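Tailspike protein (PDB 3RIQ) probably recognises and cleaves Salmonella lipopolysaccharide as an endorhamnosidase, through the trimeric receptor-binding domain of the phage tailspike. Local coordinates at residues V68-N73 / R149-N154; A325-Q330 / N354-I359. All blocks are in the same frame, centred on the assembly; numbering follows the deposited sequence.

How the contacts relate
Contacts 1 and 2 sample one parallel beta-helix at different places along its length. Contact 1 comes first in the chain, near the N-terminal end, and joins strands 67-72 and 146-151, direct neighbours in the parallel stack. Contact 2 follows wholly after it and sets strand 326-327 against the beginning of strand 355-362, two strands that do not pair with each other. Their centres lie 35 Å apart and their nearest atoms about 24 Å, so neither touches the other. Together they illustrate how one elongated domain is held: by backbone bonds between stacked strands and by side chains that meet between strands of different stacks.

Contact 1. Residues V68-N73 / R149-N154; sequences VLNWNN and RVNSAN
N70, W71 and N72 meet R149, V150 and N151 along two neighbouring parallel strands, and backbone hydrogen bonds set the register. R149 is held by both its backbone N and its O, which straddle N70 by bonding to the residues before and after it: R149 N donates to L69 O at 2.9 Å, and R149 O accepts from W71 N at 2.8 Å. W71 O then takes N151 N at 3.0 Å. The alternation of donor and acceptor pairs N70 with R149 and W71 with V150.

The side-chain polar contacts lie on the face of N70, N72, R149 and N151. N72 and N151 run side by side with amide planes 24° apart; in each, CG stands anti to that residue's own carbonyl carbon (chi1 -58° in N72), which starts the two side chains out alongside each other. N72 ND2 reaches N151 OD1 at 2.9 Å, in the carbonyl plane and on a lone pair, in a bond that is short yet bent at the hydrogen (131°). N70 ND2 adds a weak bond to N151 OD1 at 3.4 Å. The R149 chain extends past N70, and a water ties N70 ND2 to R149 NH1. The guanidinium also bonds T171 through NE, E194 in a salt bridge through NH2, and at NH1 a glycerol, probably from the crystallisation liquor. A second water links W71 O to N151 O, and a third joins N151 O to N73 N.

Apolar contacts are fewer. V68 CG2 packs on R149 CB at 3.6 Å, while on the other face W71 CB lies 4.3 Å from V150 CG2. The W71 indole extends beyond V150 and meets F50 edge-to-face.

Such parallel stacking of strands from successive coils, here despite 75 intervening residues, is characteristic of a parallel beta-helix, in this tailspike the right-handed one.

Contact 2. Residues A325-Q330 / N354-I359; sequences AWWDGQ and NDITNI
W327, N354 and I356 join two different strand stacks of the right-handed parallel beta-helix. Strand 326-327 pairs in parallel with 347-349, whereas 355-362 belongs to the stack of 333-340, so no ladder connects the two segments and side chains do the work in a buried setting.

N354 and I356 both meet the W327 indole at its edge, near the ring plane. W327 CG occupies the crowded position between its own backbone N and carbonyl carbon (chi1 55°), and from there the indole offers NE1 to N354 and CZ2 to I356. The apolar half of the contact belongs to I356, whose side chain crosses that of W327 obliquely. I356 CD1 approaches W327 CZ2 at 3.9 Å. I356 CG1 lies almost as near, 4.0 Å from W327 CZ2.

The polar half centres on N354, whose amide stands nearly perpendicular to the indole, the planes 84° apart. N354 ND2 comes within 3.8 Å of W327 NE1, and the two nitrogens share an acceptor, D349 OD2. That carboxylate oxygen, which carries two N-H donors, would help to fix the rotation of both groups.

In the loop after strand 326-327, N354 OD1 lies against Q330 CA at 3.2 Å. N354 OD1 also accepts a bond from the backbone N of N332, while Q330 NE2 bonds Q305 O and Q330 OE1 bonds N353 ND2. On strand 355-362, D355 and T357 pack on Y340 of a second subunit, so the strand also reaches the trimer interface.

The direct hydrogen bond between the segments runs from N354 ND2 to G329 O at 2.9 Å, with the nitrogen lying above the G329 carbonyl plane, 35° out of it.

Contact 1. Residues V68-N73 / R149-N154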
loop_
_atom_site.group_PDB
_atom_site.type_symbol
_atom_site.label_atom_id
_atom_site.label_comp_id
_atom_site.label_asym_id
_atom_site.label_seq_id
_atom_site.Cartn_x
_atom_site.Cartn_y
_atom_site.Cartn_z
ATOM N N VAL A 68 -29.467 -11.771 -25.978
ATOM C CA VAL A 68 -28.367 -10.937 -26.439
ATOM C C VAL A 68 -28.812 -9.823 -27.394
ATOM O O VAL A 68 -29.629 -10.048 -28.298
ATOM C CB VAL A 68 -27.252 -11.819 -27.111
ATOM C CG1 VAL A 68 -27.724 -12.450 -28.419
ATOM C CG2 VAL A 68 -26.007 -10.994 -27.403
ATOM N N LEU A 69 -28.242 -8.638 -27.200
ATOM C CA LEU A 69 -28.369 -7.521 -28.162
ATOM C C LEU A 69 -26.957 -7.308 -28.759
ATOM O O LEU A 69 -26.011 -6.962 -28.030
ATOM C CB LEU A 69 -28.868 -6.271 -27.418
ATOM C CG LEU A 69 -28.912 -4.947 -28.211
ATOM C CD1 LEU A 69 -29.816 -5.078 -29.480
ATOM C CD2 LEU A 69 -29.464 -3.841 -27.300
ATOM N N ASN A 70 -26.797 -7.539 -30.062
ATOM C CA ASN A 70 -25.478 -7.398 -30.755
ATOM C C ASN A 70 -25.280 -6.005 -31.314
ATOM O O ASN A 70 -26.157 -5.464 -32.023
ATOM C CB ASN A 70 -25.391 -8.393 -31.925
ATOM C CG ASN A 70 -25.537 -9.822 -31.488
ATOM O OD1 ASN A 70 -26.610 -10.452 -31.633
ATOM N ND2 ASN A 70 -24.464 -10.368 -30.974
ATOM N N TRP A 71 -24.123 -5.415 -31.016
ATOM C CA TRP A 71 -23.719 -4.129 -31.582
ATOM C C TRP A 71 -22.525 -4.349 -32.489
ATOM O O TRP A 71 -21.421 -4.728 -32.029
ATOM C CB TRP A 71 -23.384 -3.139 -30.474
ATOM C CG TRP A 71 -24.594 -2.510 -29.811
ATOM C CD1 TRP A 71 -25.934 -2.879 -29.932
ATOM C CD2 TRP A 71 -24.565 -1.391 -28.936
ATOM N NE1 TRP A 71 -26.715 -2.021 -29.168
ATOM C CE2 TRP A 71 -25.900 -1.111 -28.547
ATOM C CE3 TRP A 71 -23.519 -0.584 -28.419
ATOM C CZ2 TRP A 71 -26.223 -0.061 -27.633
ATOM C CZ3 TRP A 71 -23.840 0.450 -27.547
ATOM C CH2 TRP A 71 -25.189 0.707 -27.159
ATOM N N ASN A 72 -22.741 -4.088 -33.780
ATOM C CA ASN A 72 -21.756 -4.412 -34.835
ATOM C C ASN A 72 -21.302 -3.142 -35.536
ATOM O O ASN A 72 -22.051 -2.172 -35.624
ATOM C CB ASN A 72 -22.404 -5.345 -35.864
ATOM C CG ASN A 72 -22.917 -6.609 -35.236
ATOM O OD1 ASN A 72 -23.986 -7.133 -35.593
ATOM N ND2 ASN A 72 -22.154 -7.138 -34.331
ATOM N N ASN A 73 -20.069 -3.148 -36.014
ATOM C CA ASN A 73 -19.492 -2.025 -36.762
ATOM C C ASN A 73 -19.552 -0.683 -36.040
ATOM O O ASN A 73 -19.745 0.350 -36.655
ATOM C CB ASN A 73 -20.145 -1.914 -38.153
ATOM C CG ASN A 73 -20.011 -3.198 -38.934
ATOM O OD1 ASN A 73 -18.929 -3.786 -38.998
ATOM N ND2 ASN A 73 -21.085 -3.620 -39.569
ATOM N N ARG A 149 -23.625 -7.570 -26.493
ATOM C CA ARG A 149 -22.441 -8.143 -27.120
ATOM C C ARG A 149 -21.941 -7.157 -28.160
ATOM O O ARG A 149 -22.619 -6.916 -29.184
ATOM C CB ARG A 149 -22.761 -9.490 -27.761
ATOM C CG ARG A 149 -21.513 -10.230 -28.261
ATOM C CD ARG A 149 -21.842 -11.560 -28.894
ATOM N NE ARG A 149 -20.674 -12.444 -28.794
ATOM C CZ ARG A 149 -20.706 -13.748 -29.050
ATOM N NH1 ARG A 149 -21.831 -14.299 -29.528
ATOM N NH2 ARG A 149 -19.616 -14.496 -28.852
ATOM N N VAL A 150 -20.771 -6.571 -27.897
ATOM C CA VAL A 150 -20.129 -5.620 -28.819
ATOM C C VAL A 150 -19.105 -6.430 -29.615
ATOM O O VAL A 150 -18.176 -6.994 -29.020
ATOM C CB VAL A 150 -19.473 -4.470 -28.049
ATOM C CG1 VAL A 150 -18.654 -3.583 -28.976
ATOM C CG2 VAL A 150 -20.517 -3.667 -27.287
ATOM N N ASN A 151 -19.294 -6.517 -30.938
ATOM C CA ASN A 151 -18.458 -7.387 -31.762
ATOM C C ASN A 151 -17.437 -6.618 -32.588
ATOM O O ASN A 151 -17.791 -5.661 -33.299
ATOM C CB ASN A 151 -19.371 -8.163 -32.717
ATOM C CG ASN A 151 -20.378 -9.077 -31.986
ATOM O OD1 ASN A 151 -21.621 -9.005 -32.200
ATOM N ND2 ASN A 151 -19.863 -9.924 -31.152
ATOM N N SER A 152 -16.181 -7.045 -32.507
ATOM C CA SER A 152 -15.087 -6.551 -33.353
ATOM C C SER A 152 -15.049 -5.024 -33.393
ATOM O O SER A 152 -15.097 -4.422 -34.468
ATOM C CB SER A 152 -15.202 -7.136 -34.762
ATOM O OG SER A 152 -15.001 -8.532 -34.685
ATOM N N ALA A 153 -14.981 -4.409 -32.213
ATOM C CA ALA A 153 -14.790 -2.964 -32.101
ATOM C C ALA A 153 -13.457 -2.674 -31.433
ATOM O O ALA A 153 -13.027 -3.444 -30.553
ATOM C CB ALA A 153 -15.960 -2.330 -31.313
ATOM N N ASN A 154 -12.816 -1.574 -31.850
ATOM C CA ASN A 154 -11.544 -1.151 -31.283
ATOM C C ASN A 154 -11.704 0.231 -30.717
ATOM O O ASN A 154 -12.378 1.087 -31.316
ATOM C CB ASN A 154 -10.430 -1.150 -32.333
ATOM C CG ASN A 154 -9.996 -2.539 -32.758
ATOM O OD1 ASN A 154 -10.005 -3.498 -31.987
ATOM N ND2 ASN A 154 -9.592 -2.643 -34.019
HETATM O O HOH W 1 -24.174 -13.020 -30.579
HETATM O O HOH W 2 -19.096 -3.108 -32.893
HETATM O O HOH W 3 -18.418 -5.467 -35.933
#

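Contact 2. Residues A325-Q330 / N354-I359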
loop_
_atom_site.group_PDB
_atom_site.type_symbol
_atom_site.label_atom_id
_atom_site.label_comp_id
_atom_site.label_asym_id
_atom_site.label_seq_id
_atom_site.Cartn_x
_atom_site.Cartn_y
_atom_site.Cartn_z
ATOM N N ALA A 325 -6.779 -15.514 -2.442
ATOM C CA ALA A 325 -6.197 -14.906 -3.676
ATOM C C ALA A 325 -5.219 -15.940 -4.183
ATOM O O ALA A 325 -4.425 -16.502 -3.391
ATOM C CB ALA A 325 -5.441 -13.600 -3.362
ATOM N N TRP A 326 -5.259 -16.215 -5.483
ATOM C CA TRP A 326 -4.288 -17.148 -6.046
ATOM C C TRP A 326 -3.988 -16.939 -7.521
ATOM O O TRP A 326 -4.708 -16.208 -8.253
ATOM C CB TRP A 326 -4.650 -18.611 -5.771
ATOM C CG TRP A 326 -5.718 -19.279 -6.624
ATOM C CD1 TRP A 326 -6.897 -18.739 -7.111
ATOM C CD2 TRP A 326 -5.738 -20.671 -6.978
ATOM N NE1 TRP A 326 -7.638 -19.737 -7.780
ATOM C CE2 TRP A 326 -6.941 -20.919 -7.710
ATOM C CE3 TRP A 326 -4.858 -21.741 -6.737
ATOM C CZ2 TRP A 326 -7.275 -22.197 -8.195
ATOM C CZ3 TRP A 326 -5.194 -23.025 -7.209
ATOM C CH2 TRP A 326 -6.389 -23.235 -7.928
ATOM N N TRP A 327 -2.897 -17.575 -7.930
ATOM C CA TRP A 327 -2.357 -17.452 -9.294
ATOM C C TRP A 327 -1.485 -18.662 -9.586
ATOM O O TRP A 327 -1.074 -19.388 -8.659
ATOM C CB TRP A 327 -1.507 -16.163 -9.456
ATOM C CG TRP A 327 -0.391 -16.068 -8.434
ATOM C CD1 TRP A 327 0.881 -16.587 -8.538
ATOM C CD2 TRP A 327 -0.486 -15.492 -7.134
ATOM N NE1 TRP A 327 1.598 -16.340 -7.373
ATOM C CE2 TRP A 327 0.782 -15.673 -6.492
ATOM C CE3 TRP A 327 -1.516 -14.828 -6.442
ATOM C CZ2 TRP A 327 1.023 -15.236 -5.172
ATOM C CZ3 TRP A 327 -1.271 -14.363 -5.163
ATOM C CH2 TRP A 327 0.002 -14.562 -4.538
ATOM N N ASP A 328 -1.234 -18.881 -10.872
ATOM C CA ASP A 328 -0.175 -19.844 -11.284
ATOM C C ASP A 328 0.791 -19.095 -12.215
ATOM O O ASP A 328 0.789 -17.865 -12.267
ATOM C CB ASP A 328 -0.738 -21.125 -11.951
ATOM C CG ASP A 328 -1.247 -20.881 -13.373
ATOM O OD1 ASP A 328 -1.536 -19.705 -13.688
ATOM O OD2 ASP A 328 -1.350 -21.857 -14.166
ATOM N N GLY A 329 1.555 -19.846 -12.983
ATOM C CA GLY A 329 2.509 -19.290 -13.920
ATOM C C GLY A 329 3.775 -18.816 -13.223
ATOM O O GLY A 329 4.017 -19.087 -12.031
ATOM N N GLN A 330 4.626 -18.173 -13.998
ATOM C CA GLN A 330 5.899 -17.680 -13.469
ATOM C C GLN A 330 6.196 -16.295 -13.950
ATOM O O GLN A 330 5.536 -15.793 -14.850
ATOM C CB GLN A 330 7.055 -18.626 -13.832
ATOM C CG GLN A 330 7.354 -18.767 -15.348
ATOM C CD GLN A 330 8.601 -19.628 -15.567
ATOM O OE1 GLN A 330 9.728 -19.220 -15.208
ATOM N NE2 GLN A 330 8.407 -20.838 -16.059
ATOM N N ASN A 354 7.967 -16.893 -8.913
ATOM C CA ASN A 354 7.259 -15.619 -8.732
ATOM C C ASN A 354 7.852 -14.834 -7.580
ATOM O O ASN A 354 8.474 -15.394 -6.674
ATOM C CB ASN A 354 5.751 -15.878 -8.493
ATOM C CG ASN A 354 5.085 -16.532 -9.694
ATOM O OD1 ASN A 354 5.172 -16.011 -10.802
ATOM N ND2 ASN A 354 4.460 -17.687 -9.486
ATOM N N ASP A 355 7.618 -13.526 -7.629
ATOM C CA ASP A 355 8.101 -12.600 -6.616
ATOM C C ASP A 355 6.921 -12.051 -5.836
ATOM O O ASP A 355 6.043 -11.417 -6.416
ATOM C CB ASP A 355 8.890 -11.483 -7.282
ATOM C CG ASP A 355 10.247 -11.951 -7.704
ATOM O OD1 ASP A 355 11.110 -12.108 -6.825
ATOM O OD2 ASP A 355 10.467 -12.181 -8.898
ATOM N N ILE A 356 6.916 -12.335 -4.537
ATOM C CA ILE A 356 5.742 -12.163 -3.671
ATOM C C ILE A 356 6.126 -11.345 -2.465
ATOM O O ILE A 356 6.995 -11.762 -1.702
ATOM C CB ILE A 356 5.239 -13.551 -3.176
ATOM C CG1 ILE A 356 4.897 -14.476 -4.347
ATOM C CG2 ILE A 356 4.026 -13.427 -2.263
ATOM C CD1 ILE A 356 4.647 -15.916 -3.948
ATOM N N THR A 357 5.482 -10.201 -2.286
ATOM C CA THR A 357 5.823 -9.312 -1.177
ATOM C C THR A 357 4.623 -8.738 -0.477
ATOM O O THR A 357 3.595 -8.536 -1.083
ATOM C CB THR A 357 6.720 -8.112 -1.637
ATOM O OG1 THR A 357 6.088 -7.388 -2.697
ATOM C CG2 THR A 357 8.087 -8.586 -2.125
ATOM N N ASN A 358 4.774 -8.504 0.828
ATOM C CA ASN A 358 3.756 -7.780 1.618
ATOM C C ASN A 358 2.396 -8.450 1.611
ATOM O O ASN A 358 1.373 -7.863 1.239
ATOM C CB ASN A 358 3.724 -6.311 1.181
ATOM C CG ASN A 358 5.037 -5.621 1.492
ATOM O OD1 ASN A 358 5.489 -5.659 2.643
ATOM N ND2 ASN A 358 5.690 -5.086 0.484
ATOM N N ILE A 359 2.388 -9.716 2.012
ATOM C CA ILE A 359 1.172 -10.514 2.099
ATOM C C ILE A 359 0.710 -10.568 3.541
ATOM O O ILE A 359 1.544 -10.824 4.416
ATOM C CB ILE A 359 1.438 -11.964 1.628
ATOM C CG1 ILE A 359 2.106 -11.977 0.262
ATOM C CG2 ILE A 359 0.148 -12.787 1.627
ATOM C CD1 ILE A 359 1.288 -11.375 -0.864
#